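Local coordinates for protein tryptophan halogenase (Shewanella frigidimarina, PDB 2PYX) that probably acts as a flavin-dependent tryptophan halogenase that binds FAD in a Rossmann-type fold, at residues S233-E238 against N345-I350; G222-D227 against S373-Q378; A86-G91 against P509-L514. All blocks are in the same frame, centred on the assembly; numbering follows the deposited sequence. Where two conformers were deposited one is given.

Contact 1 (S233-E238 against N345-I350)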
loop_
_atom_site.group_PDB
_atom_site.type_symbol
_atom_site.label_atom_id
_atom_site.label_comp_id
_atom_site.label_asym_id
_atom_site.label_seq_id
_atom_site.Cartn_x
_atom_site.Cartn_y
_atom_site.Cartn_z
ATOM N N SER A 233 9.011 17.261 -2.594
ATOM C CA SER A 233 8.855 17.234 -4.054
ATOM C C SER A 233 9.739 18.278 -4.772
ATOM O O SER A 233 9.270 19.117 -5.558
ATOM C CB SER A 233 7.394 17.366 -4.431
ATOM O OG SER A 233 7.132 16.962 -5.760
ATOM N N LEU A 234 11.033 18.172 -4.525
ATOM C CA LEU A 234 11.963 19.203 -4.988
ATOM C C LEU A 234 12.116 19.354 -6.507
ATOM O O LEU A 234 12.381 20.457 -7.011
ATOM C CB LEU A 234 13.331 18.986 -4.354
ATOM C CG LEU A 234 13.399 19.030 -2.826
ATOM C CD1 LEU A 234 14.806 18.776 -2.351
ATOM C CD2 LEU A 234 12.885 20.363 -2.275
ATOM N N LEU A 235 11.941 18.253 -7.250
ATOM C CA LEU A 235 12.090 18.280 -8.687
ATOM C C LEU A 235 10.735 18.475 -9.354
ATOM O O LEU A 235 10.527 19.375 -10.155
ATOM C CB LEU A 235 12.755 17.008 -9.216
ATOM C CG LEU A 235 14.295 16.995 -9.174
ATOM C CD1 LEU A 235 14.841 17.071 -7.798
ATOM C CD2 LEU A 235 14.836 15.766 -9.913
ATOM N N LEU A 236 9.782 17.621 -9.035
ATOM C CA LEU A 236 8.523 17.670 -9.751
ATOM C C LEU A 236 7.629 18.848 -9.291
ATOM O O LEU A 236 7.175 19.679 -10.088
ATOM C CB LEU A 236 7.780 16.339 -9.597
ATOM C CG LEU A 236 6.508 16.261 -10.447
ATOM C CD1 LEU A 236 6.816 15.673 -11.796
ATOM C CD2 LEU A 236 5.385 15.480 -9.778
ATOM N N GLY A 237 7.402 18.912 -7.988
ATOM C CA GLY A 237 6.557 19.974 -7.451
ATOM C C GLY A 237 7.206 21.331 -7.472
ATOM O O GLY A 237 6.573 22.288 -7.902
ATOM N N GLU A 238 8.441 21.428 -6.979
ATOM C CA GLU A 238 9.114 22.735 -6.865
ATOM C C GLU A 238 9.774 23.153 -8.172
ATOM O O GLU A 238 9.335 24.131 -8.825
ATOM C CB GLU A 238 10.103 22.732 -5.722
ATOM C CG GLU A 238 9.431 22.642 -4.374
ATOM C CD GLU A 238 8.458 23.820 -4.116
ATOM O OE1 GLU A 238 8.765 24.966 -4.540
ATOM O OE2 GLU A 238 7.383 23.588 -3.509
ATOM N N ASN A 345 7.974 16.743 -18.261
ATOM C CA ASN A 345 9.209 16.793 -19.015
ATOM C C ASN A 345 9.904 15.431 -18.823
ATOM O O ASN A 345 9.315 14.374 -19.124
ATOM C CB ASN A 345 10.035 18.010 -18.573
ATOM C CG ASN A 345 9.447 19.319 -19.039
ATOM O OD1 ASN A 345 8.455 19.800 -18.492
ATOM N ND2 ASN A 345 10.033 19.885 -20.087
ATOM N N ASN A 346 11.140 15.444 -18.343
ATOM C CA ASN A 346 11.947 14.218 -18.161
ATOM C C ASN A 346 12.133 13.861 -16.707
ATOM O O ASN A 346 13.157 13.299 -16.308
ATOM C CB ASN A 346 13.313 14.332 -18.854
ATOM C CG ASN A 346 14.164 15.422 -18.300
ATOM O OD1 ASN A 346 13.692 16.425 -17.727
ATOM N ND2 ASN A 346 15.498 15.242 -18.451
ATOM N N CYS A 347 11.105 14.169 -15.908
ATOM C CA CYS A 347 11.116 13.949 -14.475
ATOM C C CYS A 347 9.866 13.177 -14.068
ATOM O O CYS A 347 8.743 13.586 -14.379
ATOM C CB CYS A 347 11.171 15.269 -13.699
ATOM S SG CYS A 347 11.126 15.070 -11.886
ATOM N N ILE A 348 10.078 12.071 -13.364
ATOM C CA ILE A 348 8.959 11.316 -12.799
ATOM C C ILE A 348 9.121 11.217 -11.280
ATOM O O ILE A 348 10.189 10.926 -10.757
ATOM C CB ILE A 348 8.793 9.956 -13.524
ATOM C CG1 ILE A 348 7.494 9.249 -13.111
ATOM C CG2 ILE A 348 10.022 9.072 -13.360
ATOM C CD1 ILE A 348 7.243 7.943 -13.860
ATOM N N ALA A 349 8.026 11.482 -10.564
ATOM C CA ALA A 349 8.023 11.454 -9.115
ATOM C C ALA A 349 7.540 10.084 -8.628
ATOM O O ALA A 349 6.517 9.561 -9.099
ATOM C CB ALA A 349 7.163 12.552 -8.528
ATOM N N ILE A 350 8.265 9.526 -7.669
ATOM C CA ILE A 350 7.932 8.225 -7.105
ATOM C C ILE A 350 7.992 8.332 -5.571
ATOM O O ILE A 350 8.963 8.884 -5.009
ATOM C CB ILE A 350 8.851 7.104 -7.651
ATOM C CG1 ILE A 350 8.753 7.066 -9.187
ATOM C CG2 ILE A 350 8.552 5.759 -7.021
ATOM C CD1 ILE A 350 9.486 5.945 -9.897
#
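Leu236 lies across strand 347-349 and meets two of its residues with successive atoms. Its CB sits 4.0 Å from the CB of Ala349 and 4.2 Å from the SG of Cys347, so the root of the side chain already spans the two strand residues that face the helix. CG, anti to the backbone N (chi1 -174°), carries the branches onward over the strand. There they part: CD2 packs against the CB of Ala349 at 3.6 Å, whereas CD1 goes to the backbone of Cys347, 3.8 Å from its O. The same sulfur serves the preceding helical residue, for the CB of Leu235 lies 3.7 Å from Cys347 SG. Helix 234-238 runs almost perpendicular to the strand (94° between their directions, axes 7.9 Å apart), lying on one face of the Rossmann-type sheet. Asp227, on neighbouring strand 224-227, accepts through OD2 from the backbone N of both Leu235 and Leu236 and so fixes the first turn of the helix over the sheet. No hydrogen bond joins the two segments directly; the contact is buried and apolar, its cohesion coming from the fit of two leucines against a thiol and a methyl group.

Contact 2 (G222-D227 against S373-Q378)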
loop_
_atom_site.group_PDB
_atom_site.type_symbol
_atom_site.label_atom_id
_atom_site.label_comp_id
_atom_site.label_asym_id
_atom_site.label_seq_id
_atom_site.Cartn_x
_atom_site.Cartn_y
_atom_site.Cartn_z
ATOM N N GLY A 222 22.249 13.613 -16.668
ATOM C CA GLY A 222 21.370 12.503 -16.977
ATOM C C GLY A 222 20.286 12.903 -17.946
ATOM O O GLY A 222 20.152 14.089 -18.314
ATOM N N GLN A 223 19.492 11.901 -18.330
ATOM C CA GLN A 223 18.454 12.044 -19.333
ATOM C C GLN A 223 17.044 11.917 -18.749
ATOM O O GLN A 223 16.076 12.399 -19.353
ATOM C CB GLN A 223 18.625 10.993 -20.411
ATOM C CG GLN A 223 19.887 11.167 -21.269
ATOM C CD GLN A 223 20.084 9.981 -22.115
ATOM O OE1 GLN A 223 20.539 8.931 -21.654
ATOM N NE2 GLN A 223 19.720 10.109 -23.379
ATOM N N LEU A 224 16.940 11.236 -17.612
ATOM C CA LEU A 224 15.674 11.004 -16.964
ATOM C C LEU A 224 15.965 11.106 -15.484
ATOM O O LEU A 224 16.920 10.489 -14.991
ATOM C CB LEU A 224 15.155 9.616 -17.301
ATOM C CG LEU A 224 13.753 9.333 -16.797
ATOM C CD1 LEU A 224 12.683 10.172 -17.454
ATOM C CD2 LEU A 224 13.470 7.859 -17.012
ATOM N N PHE A 225 15.177 11.914 -14.781
ATOM C CA PHE A 225 15.371 12.188 -13.374
ATOM C C PHE A 225 14.178 11.679 -12.570
ATOM O O PHE A 225 13.033 11.985 -12.929
ATOM C CB PHE A 225 15.558 13.685 -13.177
ATOM C CG PHE A 225 16.835 14.169 -13.748
ATOM C CD1 PHE A 225 16.951 14.452 -15.096
ATOM C CD2 PHE A 225 17.977 14.252 -12.931
ATOM C CE1 PHE A 225 18.200 14.847 -15.643
ATOM C CE2 PHE A 225 19.206 14.652 -13.504
ATOM C CZ PHE A 225 19.304 14.938 -14.812
ATOM N N ILE A 226 14.439 10.929 -11.498
ATOM C CA ILE A 226 13.367 10.372 -10.710
ATOM C C ILE A 226 13.346 11.141 -9.419
ATOM O O ILE A 226 14.351 11.154 -8.682
ATOM C CB ILE A 226 13.574 8.883 -10.411
ATOM C CG1 ILE A 226 13.993 8.085 -11.631
ATOM C CG2 ILE A 226 12.325 8.323 -9.742
ATOM C CD1 ILE A 226 13.112 8.193 -12.788
ATOM N N ASP A 227 12.222 11.782 -9.111
ATOM C CA ASP A 227 12.106 12.536 -7.885
ATOM C C ASP A 227 11.626 11.609 -6.763
ATOM O O ASP A 227 10.446 11.262 -6.706
ATOM C CB ASP A 227 11.136 13.704 -8.059
ATOM C CG ASP A 227 11.117 14.638 -6.868
ATOM O OD1 ASP A 227 11.629 14.264 -5.813
ATOM O OD2 ASP A 227 10.539 15.736 -6.979
ATOM N N SER A 373 7.686 0.031 -11.551
ATOM C CA SER A 373 7.518 -1.088 -12.479
ATOM C C SER A 373 7.010 -0.591 -13.850
ATOM O O SER A 373 7.430 -1.094 -14.887
ATOM C CB SER A 373 6.591 -2.184 -11.918
ATOM O OG SER A 373 5.269 -1.721 -11.699
ATOM N N THR A 374 6.109 0.385 -13.839
ATOM C CA THR A 374 5.595 0.952 -15.073
ATOM C C THR A 374 6.699 1.620 -15.844
ATOM O O THR A 374 6.813 1.426 -17.051
ATOM C CB THR A 374 4.454 1.937 -14.756
ATOM O OG1 THR A 374 3.398 1.174 -14.157
ATOM C CG2 THR A 374 3.943 2.582 -15.990
ATOM N N LEU A 375 7.525 2.406 -15.172
ATOM C CA LEU A 375 8.642 3.049 -15.868
ATOM C C LEU A 375 9.584 1.999 -16.438
ATOM O O LEU A 375 10.034 2.117 -17.579
ATOM C CB LEU A 375 9.392 3.953 -14.894
ATOM C CG LEU A 375 10.663 4.567 -15.458
ATOM C CD1 LEU A 375 10.336 5.474 -16.668
ATOM C CD2 LEU A 375 11.390 5.327 -14.382
ATOM N N ALA A 376 9.890 0.961 -15.672
ATOM C CA ALA A 376 10.769 -0.080 -16.157
ATOM C C ALA A 376 10.185 -0.787 -17.385
ATOM O O ALA A 376 10.921 -1.141 -18.328
ATOM C CB ALA A 376 11.048 -1.085 -15.047
ATOM N N GLN A 377 8.864 -0.988 -17.405
ATOM C CA GLN A 377 8.204 -1.633 -18.542
ATOM C C GLN A 377 8.000 -0.728 -19.751
ATOM O O GLN A 377 7.819 -1.211 -20.867
ATOM C CB GLN A 377 6.873 -2.202 -18.111
ATOM C CG GLN A 377 7.006 -3.252 -17.042
ATOM C CD GLN A 377 5.722 -3.872 -16.650
ATOM O OE1 GLN A 377 5.256 -4.814 -17.293
ATOM N NE2 GLN A 377 5.165 -3.414 -15.554
ATOM N N GLN A 378 8.043 0.573 -19.523
ATOM C CA GLN A 378 7.811 1.552 -20.574
ATOM C C GLN A 378 8.969 2.547 -20.679
ATOM O O GLN A 378 8.761 3.728 -20.885
ATOM C CB GLN A 378 6.520 2.308 -20.297
ATOM C CG GLN A 378 5.326 1.396 -20.316
ATOM C CD GLN A 378 4.016 2.116 -20.543
ATOM O OE1 GLN A 378 3.884 2.878 -21.480
ATOM N NE2 GLN A 378 3.067 1.899 -19.669
#
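Leu375 presents both of its methyl groups to strand 224-227, one to each of two residues. CD1 meets the CD2 of Leu224 at 4.0 Å, and CD2 meets the CD1 of Ile226 at 3.7 Å; in both pairs the side chains reach toward each other tip to tip. The fork of the leucine thus bridges alternate residues on one side of the strand. With CG anti to the backbone N (chi1 174°), the side chain extends from the helix to span the distance between the backbones, which is wide: the nearest CA atoms, those of Ile226 and Leu375, are 10.1 Å apart. On the strand, Ile226 points CG1 the opposite way from its carbonyl carbon (chi1 -46°), and the terminal CD1 makes the contact. The arrangement is helix-on-sheet packing in the Rossmann-type fold, with the end of helix 363-377 laid against a central strand. Leu375 also touches Leu26 of helix 16-31, while Leu224 and Ile226 touch Ile10 and Ile12 of strand 9-13. All the touching groups across the segments are methyls of branched aliphatic side chains, buried and without a hydrogen bond between them, so the helix is held to this strand by hydrophobic and dispersion forces that impose little directional constraint.

Contact 3 (A86-G91 against P509-L514)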
loop_
_atom_site.group_PDB
_atom_site.type_symbol
_atom_site.label_atom_id
_atom_site.label_comp_id
_atom_site.label_asym_id
_atom_site.label_seq_id
_atom_site.Cartn_x
_atom_site.Cartn_y
_atom_site.Cartn_z
ATOM N N ALA A 86 10.333 -8.449 9.307
ATOM C CA ALA A 86 9.054 -8.589 8.614
ATOM C C ALA A 86 8.166 -9.693 9.190
ATOM O O ALA A 86 8.643 -10.666 9.784
ATOM C CB ALA A 86 9.291 -8.863 7.156
ATOM N N SER A 87 6.859 -9.492 9.040
ATOM C CA SER A 87 5.866 -10.531 9.276
ATOM C C SER A 87 4.906 -10.546 8.079
ATOM O O SER A 87 4.942 -9.656 7.205
ATOM C CB SER A 87 5.107 -10.298 10.588
ATOM O OG SER A 87 4.288 -11.410 10.919
ATOM N N PHE A 88 4.039 -11.562 8.013
ATOM C CA PHE A 88 3.101 -11.725 6.907
ATOM C C PHE A 88 1.846 -10.951 7.166
ATOM O O PHE A 88 1.275 -11.051 8.240
ATOM C CB PHE A 88 2.756 -13.208 6.717
ATOM C CG PHE A 88 3.968 -14.065 6.555
ATOM C CD1 PHE A 88 4.686 -14.058 5.372
ATOM C CD2 PHE A 88 4.420 -14.830 7.603
ATOM C CE1 PHE A 88 5.829 -14.837 5.257
ATOM C CE2 PHE A 88 5.568 -15.589 7.489
ATOM C CZ PHE A 88 6.262 -15.589 6.324
ATOM N N LYS A 89 1.385 -10.233 6.141
ATOM C CA LYS A 89 0.138 -9.462 6.211
ATOM C C LYS A 89 -0.857 -10.061 5.215
ATOM O O LYS A 89 -0.554 -10.159 4.035
ATOM C CB LYS A 89 0.418 -8.008 5.839
ATOM C CG LYS A 89 -0.813 -7.142 5.691
ATOM C CD LYS A 89 -0.471 -5.757 5.182
ATOM C CE LYS A 89 -1.721 -4.991 4.850
ATOM N NZ LYS A 89 -1.348 -3.750 4.109
ATOM N N GLN A 90 -2.044 -10.425 5.675
ATOM C CA GLN A 90 -3.084 -11.044 4.851
ATOM C C GLN A 90 -4.287 -10.167 4.544
ATOM O O GLN A 90 -5.272 -10.629 3.957
ATOM C CB GLN A 90 -3.530 -12.366 5.495
ATOM C CG GLN A 90 -2.433 -13.399 5.423
ATOM C CD GLN A 90 -2.892 -14.722 5.963
ATOM O OE1 GLN A 90 -3.699 -15.420 5.339
ATOM N NE2 GLN A 90 -2.405 -15.060 7.151
ATOM N N GLY A 91 -4.185 -8.891 4.935
ATOM C CA GLY A 91 -5.219 -7.887 4.673
ATOM C C GLY A 91 -5.308 -6.899 5.814
ATOM O O GLY A 91 -4.344 -6.713 6.560
ATOM N N PRO A 509 0.397 -22.945 10.277
ATOM C CA PRO A 509 0.997 -22.526 11.523
ATOM C C PRO A 509 0.520 -21.142 11.942
ATOM O O PRO A 509 0.036 -20.362 11.091
ATOM C CB PRO A 509 2.468 -22.433 11.168
ATOM C CG PRO A 509 2.482 -22.038 9.707
ATOM C CD PRO A 509 1.305 -22.745 9.123
ATOM N N THR A 510 0.701 -20.816 13.206
ATOM C CA THR A 510 0.581 -19.426 13.632
ATOM C C THR A 510 1.744 -18.617 13.057
ATOM O O THR A 510 2.783 -19.145 12.652
ATOM C CB THR A 510 0.604 -19.266 15.140
ATOM O OG1 THR A 510 1.887 -19.658 15.642
ATOM C CG2 THR A 510 -0.494 -20.058 15.797
ATOM N N ASN A 511 1.579 -17.297 13.031
ATOM C CA ASN A 511 2.624 -16.470 12.499
ATOM C C ASN A 511 3.928 -16.631 13.238
ATOM O O ASN A 511 4.946 -16.794 12.599
ATOM C CB ASN A 511 2.200 -15.014 12.511
ATOM C CG ASN A 511 1.036 -14.765 11.582
ATOM O OD1 ASN A 511 1.135 -15.027 10.381
ATOM N ND2 ASN A 511 -0.061 -14.273 12.129
ATOM N N ARG A 512 3.898 -16.596 14.571
ATOM C CA ARG A 512 5.139 -16.704 15.335
ATOM C C ARG A 512 5.779 -18.088 15.154
ATOM O O ARG A 512 6.987 -18.173 14.958
ATOM C CB ARG A 512 4.966 -16.373 16.824
ATOM C CG ARG A 512 6.344 -16.129 17.459
ATOM C CD ARG A 512 6.286 -15.520 18.827
ATOM N NE ARG A 512 5.787 -14.147 18.902
ATOM C CZ ARG A 512 6.488 -13.047 18.631
ATOM N NH1 ARG A 512 7.710 -13.101 18.119
ATOM N NH2 ARG A 512 5.918 -11.863 18.806
ATOM N N GLU A 513 4.992 -19.154 15.200
ATOM C CA GLU A 513 5.600 -20.482 15.025
ATOM C C GLU A 513 6.281 -20.616 13.651
ATOM O O GLU A 513 7.371 -21.185 13.553
ATOM C CB GLU A 513 4.625 -21.615 15.393
ATOM C CG GLU A 513 3.940 -22.387 14.327
ATOM C CD GLU A 513 2.862 -23.302 14.903
ATOM O OE1 GLU A 513 3.195 -24.236 15.693
ATOM O OE2 GLU A 513 1.677 -23.111 14.562
ATOM N N LEU A 514 5.686 -20.009 12.614
ATOM C CA LEU A 514 6.261 -20.023 11.278
ATOM C C LEU A 514 7.532 -19.170 11.215
ATOM O O LEU A 514 8.567 -19.627 10.729
ATOM C CB LEU A 514 5.223 -19.569 10.229
ATOM C CG LEU A 514 5.748 -19.461 8.811
ATOM C CD1 LEU A 514 6.393 -20.805 8.362
ATOM C CD2 LEU A 514 4.668 -19.015 7.813
HETATM O O HOH W 1 -0.307 -13.630 8.471
#
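Phe88 and Leu514 cross at about a right angle, with one methyl of the leucine set against the far end of the ring. That methyl, CD2, is 3.6 Å from CE2 of Phe88 and 4.1 Å from CZ, and Leu514 CG is also 4.1 Å from CE2. The phenylalanine is turned with CG anti to its own carbonyl carbon (chi1 -54°), which sends the ring out from strand 87-89 toward the helix, and the ring also packs edge-to-face with Tyr168. Asn511 comes to the ring from another direction: its OD1 lies near the ring plane, at the edge, 4.3 Å from CD2. The amide oxygen is also 2.8 Å from a water; this water stands 3.0 Å from the O of Phe88 and accepts from Gln90 NE2 at 2.9 Å, bridging strand and helix where no direct hydrogen bond does. On the other side of the amide, Asn511 ND2 donates to the O of Ile270 and to Ser272 OG. The helix starts here in a capping box, in which Thr510 OG1 accepts from Glu513 N and Glu513 OE2, through its anti lone pair, accepts from Thr510 N. The capped first turn of C-terminal helix 511-520 lies beside the strand that carries Lys89, the predicted active-site lysine, whose CB is directed away from the helix. Cutting Phe88 back to an alanine is likely to open a gap beside Leu514 CD2 and leave Tyr168 without its edge-to-face partner. Ser87 adds a looser touch, its OG 4.5 Å from Asn511 CB.

From the N terminus the chain first supplies segment 86-91, whose partner 509-514 comes 418 residues later, so contact 3 closes by far the longest loop and brings the C-terminal helix 511-520 back to strand 87-95 of the larger mixed sheet. Both other contacts fall within that loop. Strand 224-227 opens contact 2, and helix 234-239 follows at once to open contact 1; strand 347-349 closes contact 1 before helix 363-377 closes contact 2, so the loops nest without crossing. Contacts 1 and 2 share the six-stranded sheet, where 224-227 and 347-349 are neighbours. Contact 3 lies on the opposite side of the chain's centre from both, its centre about 37 and 34 Å from theirs.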